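Local coordinates for protein HTH-type transcriptional activator AmpR (Pseudomonas aeruginosa PAO1, PDB 5MMH) that activates transcription of the beta-lactamase gene ampC by binding its promoter, with an effector domain that recognises cell-wall-derived muropeptides, at residues Val24-Pro29 and Ala208-Gly213; Leu31-Ala36 and Arg200-Glu205; Pro39-Arg44 and Thr193-Ala198. One frame throughout, in Å; residues are numbered along the deposited sequence.

Contact 1: residues Val24-Pro29 and Ala208-Gly213; sequences VGWLLP and AVEARG
Trp26 and Glu210 alone carry this contact between helix 20-37 and the C-terminal part of helix 194-215, reaching across a gap of 9.8 Å between Trp26 CA and Glu210 CA. The first segment starts at the dimer interface, where the carbonyl O of Val24 accepts a hydrogen bond from Gln148 of the second subunit. A wide pi-type turn then runs from Val24 to Leu27 and carries Trp26, whose long, flat side chain is suited to spanning the space between two helices that do not pack closely here. With CG anti to the backbone N, the indole extends toward the other helix and presents its nitrogen edge. Trp26 NE1 donates to Glu210 OE2 at 3.2 Å with an N-H...O angle of 156°, a weak bond whose acceptor lies in the ring plane. Glu210 CG, likewise anti to its backbone N, sits 3.6 Å from Trp26 NE1, and Glu210 CB is 4.1 Å from Trp26 CZ2, so the methylenes pass alongside the nitrogen edge of the indole. The bend at chi2 (74°) then turns OE2 to the N-H. The carboxylate plane stands at 90° to the indole. Leu203 and Met206 of helix 194-215 pack against the buried indole, and Arg30 makes a cation-pi contact with it. Further along the helix, Leu27 packs on Trp202 and Leu28 meets Ala145 of the second subunit. Tryptophan thus offers hydrocarbon to the core and one N-H to a charged neighbour. The indole bond is the lesser tie of Glu210, since its OE1 forms a salt bridge with Arg214; that positive charge probably helps keep the carboxylate ionised and able to accept from the buried N-H.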
loop_
_atom_site.group_PDB
_atom_site.type_symbol
_atom_site.label_atom_id
_atom_site.label_comp_id
_atom_site.label_asym_id
_atom_site.label_seq_id
_atom_site.Cartn_x
_atom_site.Cartn_y
_atom_site.Cartn_z
ATOM N N VAL A 24 -5.768 5.011 5.909
ATOM C CA VAL A 24 -4.886 5.036 7.075
ATOM C C VAL A 24 -4.401 6.448 7.363
ATOM O O VAL A 24 -4.208 6.797 8.523
ATOM C CB VAL A 24 -3.696 4.058 6.947
ATOM C CG1 VAL A 24 -4.194 2.649 6.766
ATOM C CG2 VAL A 24 -2.802 4.422 5.807
ATOM N N GLY A 25 -4.240 7.293 6.341
ATOM C CA GLY A 25 -3.832 8.663 6.612
ATOM C C GLY A 25 -4.932 9.588 7.123
ATOM O O GLY A 25 -4.611 10.625 7.718
ATOM N N TRP A 26 -6.220 9.253 6.903
ATOM C CA TRP A 26 -7.297 10.225 7.151
ATOM C C TRP A 26 -8.588 9.640 7.715
ATOM O O TRP A 26 -9.118 10.137 8.709
ATOM C CB TRP A 26 -7.630 10.985 5.858
ATOM C CG TRP A 26 -8.444 12.248 6.065
ATOM C CD1 TRP A 26 -7.958 13.510 6.284
ATOM C CD2 TRP A 26 -9.878 12.366 6.076
ATOM N NE1 TRP A 26 -8.996 14.406 6.428
ATOM C CE2 TRP A 26 -10.184 13.733 6.304
ATOM C CE3 TRP A 26 -10.929 11.454 5.930
ATOM C CZ2 TRP A 26 -11.490 14.200 6.384
ATOM C CZ3 TRP A 26 -12.220 11.914 5.987
ATOM C CH2 TRP A 26 -12.501 13.287 6.208
ATOM N N LEU A 27 -9.124 8.594 7.095
ATOM C CA LEU A 27 -10.432 8.111 7.519
ATOM C C LEU A 27 -10.376 7.466 8.899
ATOM O O LEU A 27 -11.237 7.732 9.753
ATOM C CB LEU A 27 -10.980 7.119 6.498
ATOM C CG LEU A 27 -12.403 6.649 6.738
ATOM C CD1 LEU A 27 -13.397 7.835 6.649
ATOM C CD2 LEU A 27 -12.764 5.562 5.743
ATOM N N LEU A 28 -9.384 6.607 9.134
ATOM C CA LEU A 28 -9.351 5.787 10.342
ATOM C C LEU A 28 -9.151 6.636 11.592
ATOM O O LEU A 28 -9.746 6.310 12.627
ATOM C CB LEU A 28 -8.263 4.707 10.258
ATOM C CG LEU A 28 -8.510 3.458 9.399
ATOM C CD1 LEU A 28 -7.347 2.489 9.542
ATOM C CD2 LEU A 28 -9.803 2.741 9.728
ATOM N N PRO A 29 -8.320 7.692 11.560
ATOM C CA PRO A 29 -8.279 8.628 12.704
ATOM C C PRO A 29 -9.618 9.257 13.057
ATOM O O PRO A 29 -9.785 9.702 14.199
ATOM C CB PRO A 29 -7.284 9.706 12.250
ATOM C CG PRO A 29 -6.364 8.991 11.311
ATOM C CD PRO A 29 -7.214 7.957 10.608
ATOM N N ALA A 208 -15.476 18.951 5.051
ATOM C CA ALA A 208 -15.506 20.409 5.055
ATOM C C ALA A 208 -14.504 20.974 6.048
ATOM O O ALA A 208 -13.867 21.992 5.776
ATOM C CB ALA A 208 -16.917 20.915 5.367
ATOM N N VAL A 209 -14.340 20.322 7.204
ATOM C CA VAL A 209 -13.328 20.761 8.165
ATOM C C VAL A 209 -11.932 20.612 7.576
ATOM O O VAL A 209 -11.025 21.393 7.887
ATOM C CB VAL A 209 -13.479 19.966 9.484
ATOM C CG1 VAL A 209 -12.276 20.211 10.416
ATOM C CG2 VAL A 209 -14.809 20.314 10.170
ATOM N N GLU A 210 -11.725 19.617 6.712
ATOM C CA GLU A 210 -10.389 19.431 6.162
ATOM C C GLU A 210 -10.107 20.493 5.102
ATOM O O GLU A 210 -9.055 21.141 5.120
ATOM C CB GLU A 210 -10.240 18.000 5.611
ATOM C CG GLU A 210 -8.924 17.690 4.859
ATOM C CD GLU A 210 -7.667 17.543 5.759
ATOM O OE1 GLU A 210 -6.543 17.627 5.215
ATOM O OE2 GLU A 210 -7.782 17.344 6.989
ATOM N N ALA A 211 -11.058 20.715 4.187
ATOM C CA ALA A 211 -10.841 21.726 3.158
ATOM C C ALA A 211 -10.672 23.093 3.790
ATOM O O ALA A 211 -9.812 23.874 3.380
ATOM C CB ALA A 211 -12.002 21.734 2.159
ATOM N N ARG A 212 -11.491 23.388 4.799
ATOM C CA ARG A 212 -11.402 24.645 5.540
ATOM C C ARG A 212 -10.034 24.799 6.196
ATOM O O ARG A 212 -9.437 25.882 6.170
ATOM C CB ARG A 212 -12.520 24.639 6.583
ATOM C CG ARG A 212 -12.949 25.896 7.227
ATOM C CD ARG A 212 -14.191 25.559 8.067
ATOM N NE ARG A 212 -15.350 25.318 7.207
ATOM C CZ ARG A 212 -16.293 24.391 7.408
ATOM N NH1 ARG A 212 -16.231 23.552 8.448
ATOM N NH2 ARG A 212 -17.305 24.309 6.544
ATOM N N GLY A 213 -9.506 23.702 6.759
ATOM C CA GLY A 213 -8.228 23.751 7.443
ATOM C C GLY A 213 -7.068 24.163 6.555
ATOM O O GLY A 213 -6.115 24.794 7.030
#

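Contact 2: residues Leu31-Ala36 and Arg200-Glu205; sequences LEDFQA and RGWLLE
Helices 20-37 and 194-215 run roughly antiparallel here, their segment axes 10.9 Å apart at closest approach and at 142° to each other, with Phe34 facing Trp202 at a separation of 6.9 Å between their CA atoms. Trp202 is the centre of the contact, its indole projecting across the interface. One of its faces is taken by Phe34 CB, which stands almost on the ring normal, 3.6 Å from the centroid of the six-membered ring, in a CH-pi contact. Because Phe34 has CG anti to its backbone N, the phenyl turns from there along the indole, Phe34 CD1 coming to 3.8 Å from Trp202 CD2. The two ring planes are inclined at 56°. Leu31 adds a smaller touch at the far end of the indole, Leu31 CD1 lying 4.0 Å from Trp202 CH2; its branched end suits an apolar place beside the benzo ring, next to Leu45. Asp33 supplies the polar partner: Trp202 NE1 donates to Asp33 OD2 over 2.6 Å, with an N-H...O angle of 158°. OD2 lies in the indole plane and receives the N-H on its anti lone pair, while carboxylate and ring are nearly coplanar. Asp33 OD2 also forms a salt bridge with Arg37, whose other terminal nitrogen pairs with Glu205. This arginine sits between two acids, Asp33 OD2 and Glu205 OE1 being 5.5 Å apart, and probably offsets their mutual repulsion. A buried tryptophan is therefore satisfied in both its characters, one face covered by hydrocarbon and its N-H bonded to an acid. The short, in-plane bond helps fix the rotation of the indole, and Arg37, as a second-shell residue, holds the carboxylate that receives it.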
loop_
_atom_site.group_PDB
_atom_site.type_symbol
_atom_site.label_atom_id
_atom_site.label_comp_id
_atom_site.label_asym_id
_atom_site.label_seq_id
_atom_site.Cartn_x
_atom_site.Cartn_y
_atom_site.Cartn_z
ATOM N N LEU A 31 -12.780 7.694 12.255
ATOM C CA LEU A 31 -13.907 6.774 12.158
ATOM C C LEU A 31 -14.519 6.493 13.518
ATOM O O LEU A 31 -15.698 6.148 13.602
ATOM C CB LEU A 31 -13.474 5.463 11.509
ATOM C CG LEU A 31 -14.567 4.763 10.699
ATOM C CD1 LEU A 31 -15.306 5.734 9.739
ATOM C CD2 LEU A 31 -13.958 3.606 9.919
ATOM N N GLU A 32 -13.734 6.615 14.584
ATOM C CA GLU A 32 -14.289 6.477 15.921
ATOM C C GLU A 32 -15.411 7.487 16.156
ATOM O O GLU A 32 -16.426 7.154 16.775
ATOM C CB GLU A 32 -13.167 6.628 16.941
ATOM C CG GLU A 32 -13.431 5.958 18.264
ATOM C CD GLU A 32 -12.143 5.680 19.038
ATOM O OE1 GLU A 32 -11.539 4.600 18.827
ATOM O OE2 GLU A 32 -11.725 6.542 19.850
ATOM N N ASP A 33 -15.272 8.709 15.618
ATOM C CA ASP A 33 -16.348 9.702 15.717
ATOM C C ASP A 33 -17.619 9.221 15.025
ATOM O O ASP A 33 -18.722 9.409 15.546
ATOM C CB ASP A 33 -15.900 11.046 15.122
ATOM C CG ASP A 33 -16.986 12.122 15.198
ATOM O OD1 ASP A 33 -17.155 12.685 16.293
ATOM O OD2 ASP A 33 -17.656 12.432 14.174
ATOM N N PHE A 34 -17.485 8.612 13.843
ATOM C CA PHE A 34 -18.660 8.113 13.129
ATOM C C PHE A 34 -19.368 7.012 13.908
ATOM O O PHE A 34 -20.603 6.991 13.979
ATOM C CB PHE A 34 -18.271 7.596 11.739
ATOM C CG PHE A 34 -19.382 6.851 11.037
ATOM C CD1 PHE A 34 -20.449 7.537 10.474
ATOM C CD2 PHE A 34 -19.365 5.468 10.961
ATOM C CE1 PHE A 34 -21.478 6.862 9.847
ATOM C CE2 PHE A 34 -20.383 4.781 10.325
ATOM C CZ PHE A 34 -21.438 5.475 9.764
ATOM N N GLN A 35 -18.611 6.075 14.486
ATOM C CA GLN A 35 -19.246 4.952 15.175
ATOM C C GLN A 35 -19.942 5.395 16.456
ATOM O O GLN A 35 -20.953 4.801 16.837
ATOM C CB GLN A 35 -18.215 3.854 15.464
ATOM C CG GLN A 35 -17.238 3.669 14.298
ATOM C CD GLN A 35 -16.816 2.232 14.035
ATOM O OE1 GLN A 35 -17.570 1.443 13.456
ATOM N NE2 GLN A 35 -15.597 1.893 14.441
ATOM N N ALA A 36 -19.425 6.428 17.128
ATOM C CA ALA A 36 -20.130 6.989 18.280
ATOM C C ALA A 36 -21.460 7.600 17.859
ATOM O O ALA A 36 -22.506 7.311 18.447
ATOM C CB ALA A 36 -19.258 8.032 18.986
ATOM N N ARG A 200 -22.793 9.510 4.378
ATOM C CA ARG A 200 -22.468 10.648 3.516
ATOM C C ARG A 200 -22.522 11.975 4.282
ATOM O O ARG A 200 -21.631 12.825 4.141
ATOM C CB ARG A 200 -23.430 10.634 2.328
ATOM C CG ARG A 200 -23.435 11.822 1.403
ATOM C CD ARG A 200 -24.759 11.812 0.627
ATOM N NE ARG A 200 -25.064 13.117 0.057
ATOM C CZ ARG A 200 -25.395 13.334 -1.215
ATOM N NH1 ARG A 200 -25.644 14.577 -1.635
ATOM N NH2 ARG A 200 -25.485 12.314 -2.065
ATOM N N GLY A 201 -23.538 12.158 5.121
ATOM C CA GLY A 201 -23.635 13.405 5.864
ATOM C C GLY A 201 -22.455 13.608 6.794
ATOM O O GLY A 201 -21.820 14.666 6.798
ATOM N N TRP A 202 -22.121 12.576 7.568
ATOM C CA TRP A 202 -20.966 12.654 8.454
ATOM C C TRP A 202 -19.670 12.858 7.675
ATOM O O TRP A 202 -18.796 13.629 8.096
ATOM C CB TRP A 202 -20.885 11.389 9.309
ATOM C CG TRP A 202 -19.628 11.304 10.088
ATOM C CD1 TRP A 202 -19.407 11.804 11.337
ATOM C CD2 TRP A 202 -18.409 10.684 9.682
ATOM N NE1 TRP A 202 -18.130 11.553 11.721
ATOM C CE2 TRP A 202 -17.489 10.865 10.726
ATOM C CE3 TRP A 202 -18.000 10.009 8.525
ATOM C CZ2 TRP A 202 -16.186 10.371 10.668
ATOM C CZ3 TRP A 202 -16.713 9.523 8.465
ATOM C CH2 TRP A 202 -15.819 9.698 9.534
ATOM N N LEU A 203 -19.520 12.184 6.533
ATOM C CA LEU A 203 -18.256 12.298 5.804
ATOM C C LEU A 203 -18.090 13.681 5.186
ATOM O O LEU A 203 -16.970 14.211 5.130
ATOM C CB LEU A 203 -18.159 11.224 4.728
ATOM C CG LEU A 203 -16.910 11.231 3.845
ATOM C CD1 LEU A 203 -15.669 10.839 4.639
ATOM C CD2 LEU A 203 -17.140 10.296 2.672
ATOM N N LEU A 204 -19.190 14.276 4.711
ATOM C CA LEU A 204 -19.127 15.630 4.152
ATOM C C LEU A 204 -18.788 16.664 5.220
ATOM O O LEU A 204 -18.026 17.597 4.960
ATOM C CB LEU A 204 -20.450 15.982 3.473
ATOM C CG LEU A 204 -20.652 15.233 2.155
ATOM C CD1 LEU A 204 -22.016 15.546 1.532
ATOM C CD2 LEU A 204 -19.533 15.567 1.174
ATOM N N GLU A 205 -19.366 16.533 6.411
ATOM C CA GLU A 205 -18.986 17.404 7.522
ATOM C C GLU A 205 -17.485 17.322 7.793
ATOM O O GLU A 205 -16.791 18.344 7.849
ATOM C CB GLU A 205 -19.771 17.014 8.765
ATOM C CG GLU A 205 -19.507 17.884 9.972
ATOM C CD GLU A 205 -20.395 17.495 11.137
ATOM O OE1 GLU A 205 -19.862 17.053 12.183
ATOM O OE2 GLU A 205 -21.636 17.606 10.990
#

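Contact 3: residues Pro39-Arg44 and Thr193-Ala198; sequences PFIDLR and TSAMLA
In a locally buried corner of the alpha/beta effector domain, Ile41, just ahead of strand 42-48, the outermost of its sheet within this chain, packs against Ala195 and Ala198 in the first turns of helix 194-215. Ile41 CG1 is anti to its own carbonyl carbon (chi1 -64°), and the chain continues fully extended to CD1, which makes the main touch. Ile41 CD1 lies 3.8 Å from Ala198 CB and 3.9 Å from Ala195 CB, so the methyl meets two side chains three residues apart on the helix. Small alanines suit these places, because they let the backbone of the loop before the strand come close: Ile41 CA and Ala195 CA are 6.4 Å apart. The shaft follows, with Ile41 CG1 4.1 Å from Ala195 CB. On the loop side, one face of the Phe40 ring rests over Ile41 CG1, and Phe34 and Leu14 complete the apolar surroundings of the isoleucine. The helix end is secured by a capping box: Thr193, at the N-cap, accepts from the backbone through its hydroxyl, Met196 N to Thr193 OG1 being 3.2 Å. In return, Thr193 N points at Met196 SD, a weak bond of 3.3 Å. Next to Ile41, Asp42 turns to the dimer partner, in a salt bridge with Arg132 of the second subunit. Strand 42-48 runs parallel to strand 13-19 with helix 20-37 between them in sequence, a beta-alpha-beta crossover, and the C-terminal helix laid beside that unit is typical of the periplasmic-binding-protein-like fold of LysR effector domains.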
loop_
_atom_site.group_PDB
_atom_site.type_symbol
_atom_site.label_atom_id
_atom_site.label_comp_id
_atom_site.label_asym_id
_atom_site.label_seq_id
_atom_site.Cartn_x
_atom_site.Cartn_y
_atom_site.Cartn_z
ATOM N N PRO A 39 -24.280 4.435 16.218
ATOM C CA PRO A 39 -23.944 3.136 16.836
ATOM C C PRO A 39 -24.593 1.956 16.151
ATOM O O PRO A 39 -24.103 0.825 16.272
ATOM C CB PRO A 39 -24.473 3.273 18.268
ATOM C CG PRO A 39 -25.393 4.465 18.244
ATOM C CD PRO A 39 -24.933 5.355 17.152
ATOM N N PHE A 40 -25.679 2.197 15.440
ATOM C CA PHE A 40 -26.548 1.200 14.828
ATOM C C PHE A 40 -26.120 0.786 13.422
ATOM O O PHE A 40 -26.631 -0.215 12.900
ATOM C CB PHE A 40 -27.973 1.767 14.757
ATOM C CG PHE A 40 -28.066 3.058 13.964
ATOM C CD1 PHE A 40 -28.780 3.109 12.770
ATOM C CD2 PHE A 40 -27.395 4.214 14.393
ATOM C CE1 PHE A 40 -28.843 4.305 12.029
ATOM C CE2 PHE A 40 -27.450 5.395 13.673
ATOM C CZ PHE A 40 -28.173 5.449 12.486
ATOM N N ILE A 41 -25.246 1.550 12.774
ATOM C CA ILE A 41 -24.762 1.206 11.448
ATOM C C ILE A 41 -23.594 0.249 11.607
ATOM O O ILE A 41 -22.632 0.525 12.337
ATOM C CB ILE A 41 -24.339 2.454 10.664
ATOM C CG1 ILE A 41 -25.539 3.377 10.405
ATOM C CG2 ILE A 41 -23.637 2.016 9.359
ATOM C CD1 ILE A 41 -25.199 4.612 9.616
ATOM N N ASP A 42 -23.677 -0.875 10.927
ATOM C CA ASP A 42 -22.606 -1.856 10.961
ATOM C C ASP A 42 -21.790 -1.635 9.686
ATOM O O ASP A 42 -22.216 -1.967 8.577
ATOM C CB ASP A 42 -23.189 -3.261 11.068
ATOM C CG ASP A 42 -22.170 -4.346 10.879
ATOM O OD1 ASP A 42 -22.554 -5.466 10.479
ATOM O OD2 ASP A 42 -20.966 -4.091 11.105
ATOM N N LEU A 43 -20.633 -0.994 9.854
ATOM C CA LEU A 43 -19.792 -0.571 8.740
ATOM C C LEU A 43 -18.813 -1.678 8.363
ATOM O O LEU A 43 -18.147 -2.243 9.233
ATOM C CB LEU A 43 -19.018 0.698 9.107
ATOM C CG LEU A 43 -18.062 1.341 8.128
ATOM C CD1 LEU A 43 -18.818 1.837 6.931
ATOM C CD2 LEU A 43 -17.391 2.469 8.845
ATOM N N ARG A 44 -18.753 -2.003 7.076
ATOM C CA ARG A 44 -17.739 -2.906 6.545
ATOM C C ARG A 44 -16.786 -2.088 5.679
ATOM O O ARG A 44 -17.065 -1.803 4.510
ATOM C CB ARG A 44 -18.374 -4.056 5.768
ATOM C CG ARG A 44 -18.716 -5.281 6.623
ATOM C CD ARG A 44 -19.991 -5.036 7.344
ATOM N NE ARG A 44 -20.591 -6.274 7.830
ATOM C CZ ARG A 44 -21.347 -7.049 7.068
ATOM N NH1 ARG A 44 -21.491 -6.714 5.786
ATOM N NH2 ARG A 44 -21.907 -8.133 7.553
ATOM N N THR A 193 -29.226 3.965 0.271
ATOM C CA THR A 193 -29.950 3.491 1.437
ATOM C C THR A 193 -29.875 4.541 2.539
ATOM O O THR A 193 -29.203 5.568 2.413
ATOM C CB THR A 193 -29.373 2.164 1.918
ATOM O OG1 THR A 193 -28.074 2.407 2.476
ATOM C CG2 THR A 193 -29.255 1.167 0.749
ATOM N N SER A 194 -30.547 4.269 3.651
ATOM C CA SER A 194 -30.561 5.230 4.745
ATOM C C SER A 194 -29.221 5.264 5.484
ATOM O O SER A 194 -28.753 6.342 5.880
ATOM C CB SER A 194 -31.716 4.909 5.690
ATOM O OG SER A 194 -31.459 5.398 6.986
ATOM N N ALA A 195 -28.568 4.109 5.664
ATOM C CA ALA A 195 -27.237 4.127 6.274
ATOM C C ALA A 195 -26.241 4.848 5.379
ATOM O O ALA A 195 -25.395 5.606 5.871
ATOM C CB ALA A 195 -26.748 2.709 6.574
ATOM N N MET A 196 -26.339 4.641 4.061
ATOM C CA MET A 196 -25.529 5.410 3.123
ATOM C C MET A 196 -25.723 6.912 3.319
ATOM O O MET A 196 -24.748 7.672 3.379
ATOM C CB MET A 196 -25.871 5.024 1.683
ATOM C CG MET A 196 -25.294 3.700 1.219
ATOM S SD MET A 196 -26.088 3.121 -0.290
ATOM C CE MET A 196 -25.429 4.266 -1.485
ATOM N N LEU A 197 -26.980 7.364 3.413
ATOM C CA LEU A 197 -27.220 8.798 3.581
ATOM C C LEU A 197 -26.607 9.296 4.877
ATOM O O LEU A 197 -25.965 10.353 4.900
ATOM C CB LEU A 197 -28.725 9.112 3.525
ATOM C CG LEU A 197 -29.276 8.945 2.098
ATOM C CD1 LEU A 197 -30.796 9.028 2.014
ATOM C CD2 LEU A 197 -28.628 9.964 1.178
ATOM N N ALA A 198 -26.750 8.523 5.958
ATOM C CA ALA A 198 -26.139 8.918 7.218
ATOM C C ALA A 198 -24.626 9.024 7.074
ATOM O O ALA A 198 -24.020 10.015 7.500
ATOM C CB ALA A 198 -26.512 7.921 8.315
#

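Overall arrangement
All three contacts join the N-terminal beta-alpha-beta unit to the C-terminal helix 194-215. Going forward along the first part of the chain, from residues 24-29 through 31-36 to 39-44, the partners move backward along that helix, from 208-213 to 193-198, so each contact encloses the next along the chain, the two runs proceeding in opposite directions. Centres of contacts 1 and 2 are 11 Å apart, and those of contacts 2 and 3 are 10 Å apart. Leu27 links the first two by packing on Leu203; Leu31 links the last two by meeting Leu43. The row thus packs the N-terminal part of the chain against its C-terminal helix, while its outer members, contacts 1 and 3, also touch the second subunit.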